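PDB 6NV6: glutathione S-transferase from Xanthomonas axonopodis pv. citri, which probably catalyses the conjugation of glutathione to electrophilic substrates, as a theta class transferase with possible dehalogenase activity. Local coordinates for residues Ser12-Lys17 and Gly166-Ala171; Asp95-Trp100 and Ala141-Ala146; Ser103-Val108 and Thr134-Leu139; Arg110-Gly115 and Ala127-Ala132. One frame throughout, in Å; residues are numbered along the deposited sequence.

Contact 1: residues Ser12-Lys17 and Gly166-Ala171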
loop_
_atom_site.group_PDB
_atom_site.type_symbol
_atom_site.label_atom_id
_atom_site.label_comp_id
_atom_site.label_asym_id
_atom_site.label_seq_id
_atom_site.Cartn_x
_atom_site.Cartn_y
_atom_site.Cartn_z
ATOM N N SER A 12 2.793 -0.449 -9.768
ATOM C CA SER A 12 1.589 0.169 -9.232
ATOM C C SER A 12 1.435 -0.167 -7.750
ATOM O O SER A 12 1.685 -1.302 -7.324
ATOM C CB SER A 12 0.362 -0.304 -10.011
ATOM O OG SER A 12 -0.813 -0.285 -9.208
ATOM N N SER A 13 1.029 0.835 -6.968
ATOM C CA SER A 13 0.876 0.649 -5.526
ATOM C C SER A 13 -0.281 -0.289 -5.200
ATOM O O SER A 13 -0.229 -1.042 -4.217
ATOM C CB SER A 13 0.675 2.017 -4.847
ATOM O OG SER A 13 1.895 2.745 -4.749
ATOM N N ASN A 14 -1.327 -0.250 -6.022
ATOM C CA ASN A 14 -2.449 -1.153 -5.828
ATOM C C ASN A 14 -2.041 -2.596 -6.095
ATOM O O ASN A 14 -2.422 -3.506 -5.347
ATOM C CB ASN A 14 -3.600 -0.735 -6.733
ATOM C CG ASN A 14 -4.337 0.481 -6.211
ATOM O OD1 ASN A 14 -4.304 0.769 -5.018
ATOM N ND2 ASN A 14 -5.020 1.190 -7.097
ATOM N N VAL A 15 -1.249 -2.821 -7.146
ATOM C CA VAL A 15 -0.766 -4.162 -7.434
ATOM C C VAL A 15 0.237 -4.592 -6.367
ATOM O O VAL A 15 0.262 -5.757 -5.949
ATOM C CB VAL A 15 -0.173 -4.196 -8.860
ATOM C CG1 VAL A 15 0.410 -5.568 -9.193
ATOM C CG2 VAL A 15 -1.221 -3.769 -9.903
ATOM N N ARG A 16 1.047 -3.649 -5.875
ATOM C CA ARG A 16 1.949 -3.961 -4.772
ATOM C C ARG A 16 1.179 -4.473 -3.565
ATOM O O ARG A 16 1.605 -5.428 -2.906
ATOM C CB ARG A 16 2.754 -2.726 -4.382
ATOM C CG ARG A 16 3.892 -2.382 -5.316
ATOM C CD ARG A 16 4.542 -1.066 -4.889
ATOM N NE ARG A 16 5.674 -0.719 -5.737
ATOM C CZ ARG A 16 5.746 0.378 -6.482
ATOM N NH1 ARG A 16 4.753 1.259 -6.467
ATOM N NH2 ARG A 16 6.816 0.589 -7.235
ATOM N N LYS A 17 0.046 -3.834 -3.258
ATOM C CA LYS A 17 -0.816 -4.283 -2.168
ATOM C C LYS A 17 -1.133 -5.761 -2.288
ATOM O O LYS A 17 -1.104 -6.501 -1.296
ATOM C CB LYS A 17 -2.130 -3.510 -2.182
ATOM C CG LYS A 17 -2.068 -2.068 -1.777
ATOM C CD LYS A 17 -3.490 -1.585 -1.647
ATOM C CE LYS A 17 -3.644 -0.131 -1.980
ATOM N NZ LYS A 17 -5.071 0.103 -2.290
ATOM N N GLY A 166 0.915 0.925 3.573
ATOM C CA GLY A 166 2.291 0.462 3.512
ATOM C C GLY A 166 2.813 0.343 2.093
ATOM O O GLY A 166 4.002 0.571 1.844
ATOM N N SER A 167 1.940 0.001 1.143
ATOM C CA SER A 167 2.380 -0.106 -0.243
ATOM C C SER A 167 2.563 1.261 -0.889
ATOM O O SER A 167 3.378 1.402 -1.808
ATOM C CB SER A 167 1.396 -0.960 -1.046
ATOM O OG SER A 167 0.993 -2.117 -0.333
ATOM N N PHE A 168 1.820 2.273 -0.433
ATOM C CA PHE A 168 2.063 3.630 -0.916
ATOM C C PHE A 168 3.304 4.231 -0.277
ATOM O O PHE A 168 4.079 4.921 -0.952
ATOM C CB PHE A 168 0.866 4.535 -0.627
ATOM C CG PHE A 168 -0.276 4.375 -1.589
ATOM C CD1 PHE A 168 -0.303 5.078 -2.776
ATOM C CD2 PHE A 168 -1.336 3.532 -1.294
ATOM C CE1 PHE A 168 -1.366 4.936 -3.657
ATOM C CE2 PHE A 168 -2.397 3.385 -2.173
ATOM C CZ PHE A 168 -2.407 4.092 -3.363
ATOM N N ILE A 169 3.516 3.961 1.017
ATOM C CA ILE A 169 4.532 4.693 1.768
ATOM C C ILE A 169 5.935 4.347 1.299
ATOM O O ILE A 169 6.885 5.091 1.589
ATOM C CB ILE A 169 4.376 4.449 3.279
ATOM C CG1 ILE A 169 4.611 5.754 4.032
ATOM C CG2 ILE A 169 5.320 3.364 3.758
ATOM C CD1 ILE A 169 3.491 6.750 3.843
ATOM N N TYR A 170 6.088 3.241 0.567
ATOM C CA TYR A 170 7.335 3.007 -0.150
ATOM C C TYR A 170 7.589 4.122 -1.163
ATOM O O TYR A 170 8.676 4.711 -1.203
ATOM C CB TYR A 170 7.292 1.642 -0.836
ATOM C CG TYR A 170 8.467 1.405 -1.757
ATOM C CD1 TYR A 170 9.761 1.331 -1.253
ATOM C CD2 TYR A 170 8.287 1.261 -3.132
ATOM C CE1 TYR A 170 10.831 1.116 -2.077
ATOM C CE2 TYR A 170 9.361 1.045 -3.968
ATOM C CZ TYR A 170 10.628 0.971 -3.430
ATOM O OH TYR A 170 11.702 0.750 -4.253
ATOM N N ALA A 171 6.585 4.437 -1.984
ATOM C CA ALA A 171 6.738 5.536 -2.931
ATOM C C ALA A 171 7.020 6.845 -2.206
ATOM O O ALA A 171 7.913 7.603 -2.601
ATOM C CB ALA A 171 5.488 5.655 -3.803
#
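Ser13 and Ser167 mark the near approach of two helices, their CA atoms 5.5 Å apart, where the start of helix 13-25 crosses helix 163-174 at 134° with an axis separation of 8.6 Å. This is the domain interface of the glutathione transferase fold, the first helix of the thioredoxin-like domain lying against the all-helical C-terminal domain, and two small serines suit so close a crossing. Phe168 has CG anti to its carbonyl carbon (chi1 -79°), and its ring receives Ser13 CB over one face in a CH-pi contact, 3.8 Å from the centroid and displaced toward the rim. Lys17 contributes its aliphatic chain: CG lies 3.4 Å from Ser167 OG, and CE approaches Phe168 CE2 obliquely at 3.7 Å. The Ser167 hydroxyl can face this methylene chain because it is hydrogen-bonded to Ile163 O in its own helix, while Lys17 NZ is held by Asn14 OD1, 2.9 Å away, and by Asn69. On the other flank Tyr170 brings CD2 over one face of the Arg16 guanidinium, the two planes steeply inclined. Arg16 NH2 and Tyr170 OH both hydrogen-bond to Thr204, which ties the C-terminal tail to the interface. The start of helix 13-25 is capped by Ser12, whose OG accepts Val15 N at 3.3 Å in a nearly straight bond (169°).

Contact 2: residues Asp95-Trp100 and Ala141-Ala146; sequences DRWMDW and ARADAA
Trp97 spans the gap to Ala143 and Ala146, reaching from one helix to the other where the axes, even at their closest, are 12.6 Å apart and run almost antiparallel, at 170°. A large indole suits such a separation, and alanines suit the receiving side because their short side chains let the ring come down close to the helix backbone. The benzene end of the indole does the touching: CZ2 meets Ala146 CB at 3.4 Å, CH2 lies 3.6 Å from Ala143 CA, and CZ3 approaches Ala143 CB. CG anti to the carbonyl carbon (chi1 -72°) starts the ring on this course. Within its own helix, Trp97 directs an edge at Trp100, with CZ3 standing 3.5 Å above the Trp100 ring plane near the rim. Trp100 in turn meets the long arm of Arg142 edge against edge, NE1 to NH1 at 4.3 Å; both nitrogens are donors, so this is mere proximity at the more exposed side of the contact. Around this pair of helices, 88-118 and 126-146, Leu165 of helix 163-174 touches both Trp100 and Ala143, Leu153 from a loop covers Trp97, and Met98 turns to helix 68-79 of the thioredoxin-like domain.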
loop_
_atom_site.group_PDB
_atom_site.type_symbol
_atom_site.label_atom_id
_atom_site.label_comp_id
_atom_site.label_asym_id
_atom_site.label_seq_id
_atom_site.Cartn_x
_atom_site.Cartn_y
_atom_site.Cartn_z
ATOM N N ASP A 95 -8.825 -1.682 9.656
ATOM C CA ASP A 95 -9.801 -1.543 8.583
ATOM C C ASP A 95 -9.952 -0.090 8.164
ATOM O O ASP A 95 -10.016 0.218 6.968
ATOM C CB ASP A 95 -11.143 -2.111 9.027
ATOM C CG ASP A 95 -11.909 -2.731 7.884
ATOM O OD1 ASP A 95 -11.453 -2.627 6.717
ATOM O OD2 ASP A 95 -12.970 -3.323 8.147
ATOM N N ARG A 96 -9.982 0.819 9.140
ATOM C CA ARG A 96 -10.184 2.234 8.853
ATOM C C ARG A 96 -9.035 2.828 8.047
ATOM O O ARG A 96 -9.237 3.796 7.301
ATOM C CB ARG A 96 -10.347 3.002 10.158
ATOM C CG ARG A 96 -9.044 3.093 10.912
ATOM C CD ARG A 96 -9.141 4.004 12.072
ATOM N NE ARG A 96 -9.857 3.353 13.151
ATOM C CZ ARG A 96 -9.331 3.126 14.342
ATOM N NH1 ARG A 96 -8.081 3.494 14.592
ATOM N NH2 ARG A 96 -10.055 2.530 15.277
ATOM N N TRP A 97 -7.824 2.278 8.188
ATOM C CA TRP A 97 -6.702 2.815 7.440
ATOM C C TRP A 97 -6.694 2.258 6.035
ATOM O O TRP A 97 -6.172 2.901 5.117
ATOM C CB TRP A 97 -5.390 2.529 8.165
ATOM C CG TRP A 97 -5.277 3.371 9.387
ATOM C CD1 TRP A 97 -5.434 2.970 10.675
ATOM C CD2 TRP A 97 -5.037 4.783 9.429
ATOM N NE1 TRP A 97 -5.294 4.042 11.523
ATOM C CE2 TRP A 97 -5.048 5.166 10.783
ATOM C CE3 TRP A 97 -4.813 5.758 8.449
ATOM C CZ2 TRP A 97 -4.836 6.481 11.188
ATOM C CZ3 TRP A 97 -4.606 7.066 8.850
ATOM C CH2 TRP A 97 -4.616 7.415 10.212
ATOM N N MET A 98 -7.309 1.094 5.841
ATOM C CA MET A 98 -7.506 0.596 4.487
ATOM C C MET A 98 -8.439 1.515 3.704
ATOM O O MET A 98 -8.117 1.942 2.590
ATOM C CB MET A 98 -8.048 -0.828 4.531
ATOM C CG MET A 98 -7.173 -1.797 5.307
ATOM S SD MET A 98 -7.790 -3.493 5.225
ATOM C CE MET A 98 -7.200 -3.946 3.581
ATOM N N ASP A 99 -9.598 1.841 4.284
ATOM C CA ASP A 99 -10.522 2.766 3.633
ATOM C C ASP A 99 -9.919 4.159 3.486
ATOM O O ASP A 99 -10.088 4.809 2.450
ATOM C CB ASP A 99 -11.819 2.845 4.425
ATOM C CG ASP A 99 -12.792 1.754 4.064
ATOM O OD1 ASP A 99 -12.648 1.153 2.976
ATOM O OD2 ASP A 99 -13.704 1.509 4.878
ATOM N N TRP A 100 -9.225 4.639 4.521
ATOM C CA TRP A 100 -8.656 5.982 4.481
ATOM C C TRP A 100 -7.572 6.106 3.408
ATOM O O TRP A 100 -7.441 7.157 2.765
ATOM C CB TRP A 100 -8.116 6.324 5.871
ATOM C CG TRP A 100 -7.455 7.664 6.006
ATOM C CD1 TRP A 100 -8.029 8.813 6.438
ATOM C CD2 TRP A 100 -6.076 7.971 5.765
ATOM N NE1 TRP A 100 -7.106 9.834 6.459
ATOM C CE2 TRP A 100 -5.897 9.339 6.053
ATOM C CE3 TRP A 100 -4.975 7.225 5.321
ATOM C CZ2 TRP A 100 -4.672 9.977 5.909
ATOM C CZ3 TRP A 100 -3.747 7.866 5.180
ATOM C CH2 TRP A 100 -3.611 9.226 5.471
ATOM N N ALA A 141 0.544 13.119 8.279
ATOM C CA ALA A 141 0.672 13.486 9.685
ATOM C C ALA A 141 -0.395 12.818 10.547
ATOM O O ALA A 141 -0.149 12.522 11.724
ATOM C CB ALA A 141 0.596 15.005 9.828
ATOM N N ARG A 142 -1.572 12.551 9.975
ATOM C CA ARG A 142 -2.606 11.843 10.721
ATOM C C ARG A 142 -2.199 10.396 10.985
ATOM O O ARG A 142 -2.355 9.889 12.104
ATOM C CB ARG A 142 -3.934 11.908 9.965
ATOM C CG ARG A 142 -4.628 13.273 10.005
ATOM C CD ARG A 142 -5.702 13.362 8.928
ATOM N NE ARG A 142 -6.035 14.738 8.557
ATOM C CZ ARG A 142 -6.894 15.070 7.592
ATOM N NH1 ARG A 142 -7.518 14.132 6.895
ATOM N NH2 ARG A 142 -7.135 16.344 7.327
ATOM N N ALA A 143 -1.676 9.712 9.968
ATOM C CA ALA A 143 -1.177 8.363 10.187
ATOM C C ALA A 143 0.013 8.372 11.143
ATOM O O ALA A 143 0.138 7.485 12.001
ATOM C CB ALA A 143 -0.810 7.740 8.843
ATOM N N ASP A 144 0.899 9.368 10.999
ATOM C CA ASP A 144 2.024 9.520 11.915
ATOM C C ASP A 144 1.541 9.633 13.350
ATOM O O ASP A 144 2.171 9.100 14.269
ATOM C CB ASP A 144 2.857 10.746 11.539
ATOM C CG ASP A 144 4.063 10.943 12.457
ATOM O OD1 ASP A 144 3.935 11.640 13.490
ATOM O OD2 ASP A 144 5.146 10.394 12.159
ATOM N N ALA A 145 0.423 10.322 13.560
ATOM C CA ALA A 145 -0.122 10.442 14.905
ATOM C C ALA A 145 -0.665 9.107 15.406
ATOM O O ALA A 145 -0.515 8.771 16.587
ATOM C CB ALA A 145 -1.207 11.510 14.928
ATOM N N ALA A 146 -1.298 8.331 14.526
ATOM C CA ALA A 146 -1.802 7.032 14.953
ATOM C C ALA A 146 -0.661 6.072 15.248
ATOM O O ALA A 146 -0.775 5.217 16.138
ATOM C CB ALA A 146 -2.735 6.450 13.890
#

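Contact 3: residues Ser103-Val108 and Thr134-Leu139; sequences STFAGV and TQSGEL
Leu139 has CG anti to its carbonyl carbon (chi1 -74°), and its two methyls reach Thr104 and Val108 on the facing helix. Val108 places CG1 between its backbone N and carbonyl carbon (chi1 67°), and this methyl meets Leu139 CD1 at 3.7 Å. Thr104 contributes its methyl, CG2 lying 3.5 Å from Leu139 CD2, while its OG1 is hydrogen-bonded to Ser103 OG. Leu139 CD1 also lies against the Thr104 carbonyl, 3.4 Å from O. The backbone here is irregular: a wider pi-type turn spans 103-105, and the N atoms of Gly107 and Val108 lack a bond to the preceding turn. The short beta-branched Thr104 and Val108 bring methyls close to their own backbone, where Leu139 reaches across to them. Phe105 comes edge-on, CE1 4.1 Å from Ser136 O, with Leu139 CB also near the ring plane. Ser136 OG bonds to Ala132 O in its own helix, which settles the hydroxyl in a largely apolar seam as it comes 3.9 Å from Val108 CG1. Toward solvent, the Gln135 amide lies beside Val108 CG2. With axes 9.7 Å apart and directions 153° from one another, the segments form the middle of an antiparallel helical hairpin, 88-118 with 126-146, in the all-helical domain of glutathione transferases.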
loop_
_atom_site.group_PDB
_atom_site.type_symbol
_atom_site.label_atom_id
_atom_site.label_comp_id
_atom_site.label_asym_id
_atom_site.label_seq_id
_atom_site.Cartn_x
_atom_site.Cartn_y
_atom_site.Cartn_z
ATOM N N SER A 103 -9.796 6.408 0.312
ATOM C CA SER A 103 -10.732 7.523 0.289
ATOM C C SER A 103 -10.031 8.876 0.360
ATOM O O SER A 103 -10.560 9.869 -0.158
ATOM C CB SER A 103 -11.733 7.378 1.435
ATOM O OG SER A 103 -11.235 7.938 2.635
ATOM N N THR A 104 -8.858 8.950 0.992
ATOM C CA THR A 104 -8.317 10.256 1.350
ATOM C C THR A 104 -6.889 10.474 0.861
ATOM O O THR A 104 -6.534 11.586 0.467
ATOM C CB THR A 104 -8.381 10.435 2.876
ATOM O OG1 THR A 104 -9.741 10.325 3.312
ATOM C CG2 THR A 104 -7.837 11.791 3.296
ATOM N N PHE A 105 -6.055 9.440 0.865
ATOM C CA PHE A 105 -4.648 9.668 0.573
ATOM C C PHE A 105 -4.280 9.403 -0.879
ATOM O O PHE A 105 -3.500 10.164 -1.464
ATOM C CB PHE A 105 -3.775 8.802 1.481
ATOM C CG PHE A 105 -2.310 8.922 1.189
ATOM C CD1 PHE A 105 -1.620 10.061 1.545
ATOM C CD2 PHE A 105 -1.628 7.902 0.531
ATOM C CE1 PHE A 105 -0.268 10.183 1.265
ATOM C CE2 PHE A 105 -0.261 8.010 0.249
ATOM C CZ PHE A 105 0.417 9.156 0.615
ATOM N N ALA A 106 -4.827 8.344 -1.478
ATOM C CA ALA A 106 -4.302 7.859 -2.752
ATOM C C ALA A 106 -4.451 8.893 -3.868
ATOM O O ALA A 106 -3.542 9.057 -4.694
ATOM C CB ALA A 106 -4.996 6.549 -3.122
ATOM N N GLY A 107 -5.578 9.612 -3.899
ATOM C CA GLY A 107 -5.822 10.530 -4.999
ATOM C C GLY A 107 -4.800 11.649 -5.057
ATOM O O GLY A 107 -4.164 11.873 -6.093
ATOM N N VAL A 108 -4.616 12.362 -3.940
ATOM C CA VAL A 108 -3.645 13.453 -3.923
ATOM C C VAL A 108 -2.237 12.909 -4.109
ATOM O O VAL A 108 -1.410 13.515 -4.801
ATOM C CB VAL A 108 -3.780 14.299 -2.636
ATOM C CG1 VAL A 108 -3.388 13.511 -1.409
ATOM C CG2 VAL A 108 -2.941 15.577 -2.736
ATOM N N THR A 134 2.216 19.241 -0.224
ATOM C CA THR A 134 1.901 19.800 1.083
ATOM C C THR A 134 0.726 19.068 1.721
ATOM O O THR A 134 0.716 18.837 2.934
ATOM C CB THR A 134 1.608 21.297 0.948
ATOM O OG1 THR A 134 2.818 21.996 0.620
ATOM C CG2 THR A 134 1.025 21.854 2.249
ATOM N N GLN A 135 -0.266 18.683 0.924
ATOM C CA GLN A 135 -1.429 18.012 1.494
ATOM C C GLN A 135 -1.148 16.543 1.779
ATOM O O GLN A 135 -1.579 16.009 2.809
ATOM C CB GLN A 135 -2.632 18.154 0.571
ATOM C CG GLN A 135 -3.917 17.820 1.277
ATOM C CD GLN A 135 -5.058 17.634 0.327
ATOM O OE1 GLN A 135 -5.986 16.870 0.602
ATOM N NE2 GLN A 135 -5.006 18.328 -0.811
ATOM N N SER A 136 -0.460 15.867 0.856
ATOM C CA SER A 136 0.078 14.544 1.147
ATOM C C SER A 136 0.708 14.523 2.533
ATOM O O SER A 136 0.369 13.682 3.383
ATOM C CB SER A 136 1.110 14.162 0.084
ATOM O OG SER A 136 0.479 13.827 -1.146
ATOM N N GLY A 137 1.591 15.498 2.781
ATOM C CA GLY A 137 2.313 15.553 4.041
ATOM C C GLY A 137 1.405 15.690 5.250
ATOM O O GLY A 137 1.579 14.994 6.255
ATOM N N GLU A 138 0.427 16.596 5.179
ATOM C CA GLU A 138 -0.406 16.808 6.358
ATOM C C GLU A 138 -1.433 15.701 6.521
ATOM O O GLU A 138 -1.862 15.424 7.645
ATOM C CB GLU A 138 -1.095 18.175 6.318
ATOM C CG GLU A 138 -0.157 19.380 6.606
ATOM C CD GLU A 138 0.960 19.094 7.645
ATOM O OE1 GLU A 138 0.640 18.946 8.845
ATOM O OE2 GLU A 138 2.161 19.046 7.269
ATOM N N LEU A 139 -1.826 15.051 5.430
ATOM C CA LEU A 139 -2.599 13.823 5.561
ATOM C C LEU A 139 -1.781 12.750 6.261
ATOM O O LEU A 139 -2.241 12.130 7.229
ATOM C CB LEU A 139 -3.057 13.338 4.187
ATOM C CG LEU A 139 -4.197 14.154 3.555
ATOM C CD1 LEU A 139 -4.493 13.703 2.123
ATOM C CD2 LEU A 139 -5.438 14.091 4.434
#

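Contact 4: residues Arg110-Gly115 and Ala127-Ala132; sequences RDLFWG and ARIAAA
Asp111 and Arg128 meet at about a right angle, the carboxylate plane turned 88° from the guanidinium. Asp111 OD2 sits over the centre of the guanidinium face, 3.5 Å from Arg128 CZ, and the salt bridge to NH2 is long at 3.6 Å. Since the oxygen stands above the plane and no N-H points at it, the attraction is one of charge alone. Arg128, exposed as suits a charged residue, reaches this position with its chain bent at chi3. Deeper in, Leu112 and Ile129 also cross at about a right angle: Leu112 CG is anti to its backbone N (chi1 176°), and CD1 meets Ile129 CG2 at 3.8 Å, close to the Ile129 carbonyl. The other branch of Ile129 lies on bare backbone, its CD1 3.4 Å from Gly115 O and 3.6 Å from Gly115 CA; a glycine suits this place because Ile129 CG1 takes up the position a beta carbon would occupy. Leu112 CB rests on Ala132 CB at 3.7 Å, where the small alanine permits the close approach of Leu112 and Ala132, whose CA atoms are 5.1 Å apart. The axes lie 8.6 Å apart and cross at -134°. Joined by the short connection after residue 118, helices 88-118 and 126-146 here form the closed end of an antiparallel helical hairpin, part of the glutathione transferase C-terminal domain.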
loop_
_atom_site.group_PDB
_atom_site.type_symbol
_atom_site.label_atom_id
_atom_site.label_comp_id
_atom_site.label_asym_id
_atom_site.label_seq_id
_atom_site.Cartn_x
_atom_site.Cartn_y
_atom_site.Cartn_z
ATOM N N ARG A 110 -1.249 10.061 -5.700
ATOM C CA ARG A 110 -1.029 9.669 -7.086
ATOM C C ARG A 110 -0.785 10.897 -7.950
ATOM O O ARG A 110 -0.006 10.842 -8.912
ATOM C CB ARG A 110 -2.212 8.855 -7.611
ATOM N N ASP A 111 -1.404 12.023 -7.588
ATOM C CA ASP A 111 -1.172 13.272 -8.303
ATOM C C ASP A 111 0.240 13.783 -8.057
ATOM O O ASP A 111 0.963 14.121 -9.005
ATOM C CB ASP A 111 -2.207 14.311 -7.875
ATOM C CG ASP A 111 -2.646 15.194 -9.014
ATOM O OD1 ASP A 111 -3.053 14.645 -10.063
ATOM O OD2 ASP A 111 -2.594 16.437 -8.849
ATOM N N LEU A 112 0.650 13.848 -6.785
ATOM C CA LEU A 112 2.027 14.202 -6.463
ATOM C C LEU A 112 2.993 13.302 -7.210
ATOM O O LEU A 112 3.923 13.772 -7.869
ATOM C CB LEU A 112 2.275 14.097 -4.956
ATOM C CG LEU A 112 3.737 14.371 -4.576
ATOM C CD1 LEU A 112 4.093 15.828 -4.819
ATOM C CD2 LEU A 112 4.014 13.982 -3.145
ATOM N N PHE A 113 2.766 11.997 -7.134
ATOM C CA PHE A 113 3.712 11.066 -7.729
ATOM C C PHE A 113 3.778 11.208 -9.244
ATOM O O PHE A 113 4.841 10.988 -9.833
ATOM C CB PHE A 113 3.352 9.635 -7.347
ATOM C CG PHE A 113 4.310 8.624 -7.874
ATOM C CD1 PHE A 113 4.122 8.059 -9.130
ATOM C CD2 PHE A 113 5.434 8.270 -7.142
ATOM C CE1 PHE A 113 5.027 7.132 -9.646
ATOM C CE2 PHE A 113 6.351 7.329 -7.648
ATOM C CZ PHE A 113 6.142 6.763 -8.902
ATOM N N TRP A 114 2.672 11.565 -9.898
ATOM C CA TRP A 114 2.718 11.685 -11.352
ATOM C C TRP A 114 3.569 12.878 -11.768
ATOM O O TRP A 114 4.488 12.743 -12.585
ATOM C CB TRP A 114 1.304 11.779 -11.932
ATOM C CG TRP A 114 0.844 10.459 -12.525
ATOM C CD1 TRP A 114 0.148 9.464 -11.883
ATOM C CD2 TRP A 114 1.074 9.983 -13.866
ATOM N NE1 TRP A 114 -0.073 8.407 -12.741
ATOM C CE2 TRP A 114 0.482 8.698 -13.961
ATOM C CE3 TRP A 114 1.712 10.519 -14.995
ATOM C CZ2 TRP A 114 0.512 7.944 -15.145
ATOM C CZ3 TRP A 114 1.744 9.760 -16.171
ATOM C CH2 TRP A 114 1.146 8.493 -16.233
ATOM N N GLY A 115 3.290 14.048 -11.199
ATOM C CA GLY A 115 4.054 15.242 -11.496
ATOM C C GLY A 115 5.562 15.159 -11.320
ATOM O O GLY A 115 6.296 15.970 -11.886
ATOM N N ALA A 127 2.702 24.580 -9.000
ATOM C CA ALA A 127 1.797 24.978 -7.928
ATOM C C ALA A 127 0.941 23.808 -7.469
ATOM O O ALA A 127 0.694 23.637 -6.270
ATOM C CB ALA A 127 0.917 26.135 -8.392
ATOM N N ARG A 128 0.509 22.973 -8.416
ATOM C CA ARG A 128 -0.326 21.820 -8.100
ATOM C C ARG A 128 0.471 20.729 -7.389
ATOM O O ARG A 128 0.044 20.216 -6.346
ATOM C CB ARG A 128 -0.958 21.290 -9.384
ATOM C CG ARG A 128 -1.972 20.201 -9.171
ATOM C CD ARG A 128 -2.930 20.133 -10.331
ATOM N NE ARG A 128 -2.547 19.118 -11.301
ATOM C CZ ARG A 128 -3.377 18.195 -11.771
ATOM N NH1 ARG A 128 -2.988 17.392 -12.751
ATOM N NH2 ARG A 128 -4.624 18.139 -11.320
ATOM N N ILE A 129 1.619 20.345 -7.955
ATOM C CA ILE A 129 2.530 19.422 -7.272
ATOM C C ILE A 129 2.794 19.911 -5.854
ATOM O O ILE A 129 2.545 19.206 -4.869
ATOM C CB ILE A 129 3.841 19.273 -8.064
ATOM C CG1 ILE A 129 3.637 18.381 -9.282
ATOM C CG2 ILE A 129 4.945 18.712 -7.197
ATOM C CD1 ILE A 129 4.716 18.559 -10.329
ATOM N N ALA A 130 3.288 21.143 -5.742
ATOM C CA ALA A 130 3.510 21.817 -4.471
ATOM C C ALA A 130 2.333 21.652 -3.517
ATOM O O ALA A 130 2.529 21.463 -2.311
ATOM C CB ALA A 130 3.776 23.303 -4.711
ATOM N N ALA A 131 1.109 21.723 -4.048
ATOM C CA ALA A 131 -0.071 21.580 -3.204
ATOM C C ALA A 131 -0.324 20.117 -2.869
ATOM O O ALA A 131 -0.685 19.787 -1.733
ATOM C CB ALA A 131 -1.291 22.197 -3.885
ATOM N N ALA A 132 -0.129 19.229 -3.843
ATOM C CA ALA A 132 -0.183 17.802 -3.555
ATOM C C ALA A 132 0.833 17.429 -2.483
ATOM O O ALA A 132 0.489 16.779 -1.485
ATOM C CB ALA A 132 0.048 16.997 -4.833
#

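How the contacts relate
Contacts 2, 3 and 4 follow one antiparallel helix pair, 88-118 with 126-146, whereas contact 1 joins the two domains. All four are only partly buried; from the centre of the chain, the centre of contact 1 lies about 4 Å away and that of contact 4, the farthest, about 18 Å. The axes close up from contact 2 to contact 4, and the bridging groups change from indole on alanine, through methyl packing, to isoleucine on glycine. Arg142, Gln135 and Arg128 lie on the exposed side of these three, while Ser136 is buried; in contact 1 Arg16 and Tyr170 bond to the C-terminal tail and Lys17 to helix 68-79. Phe168 links contact 1 to contact 3 by touching Ala106 and Phe105.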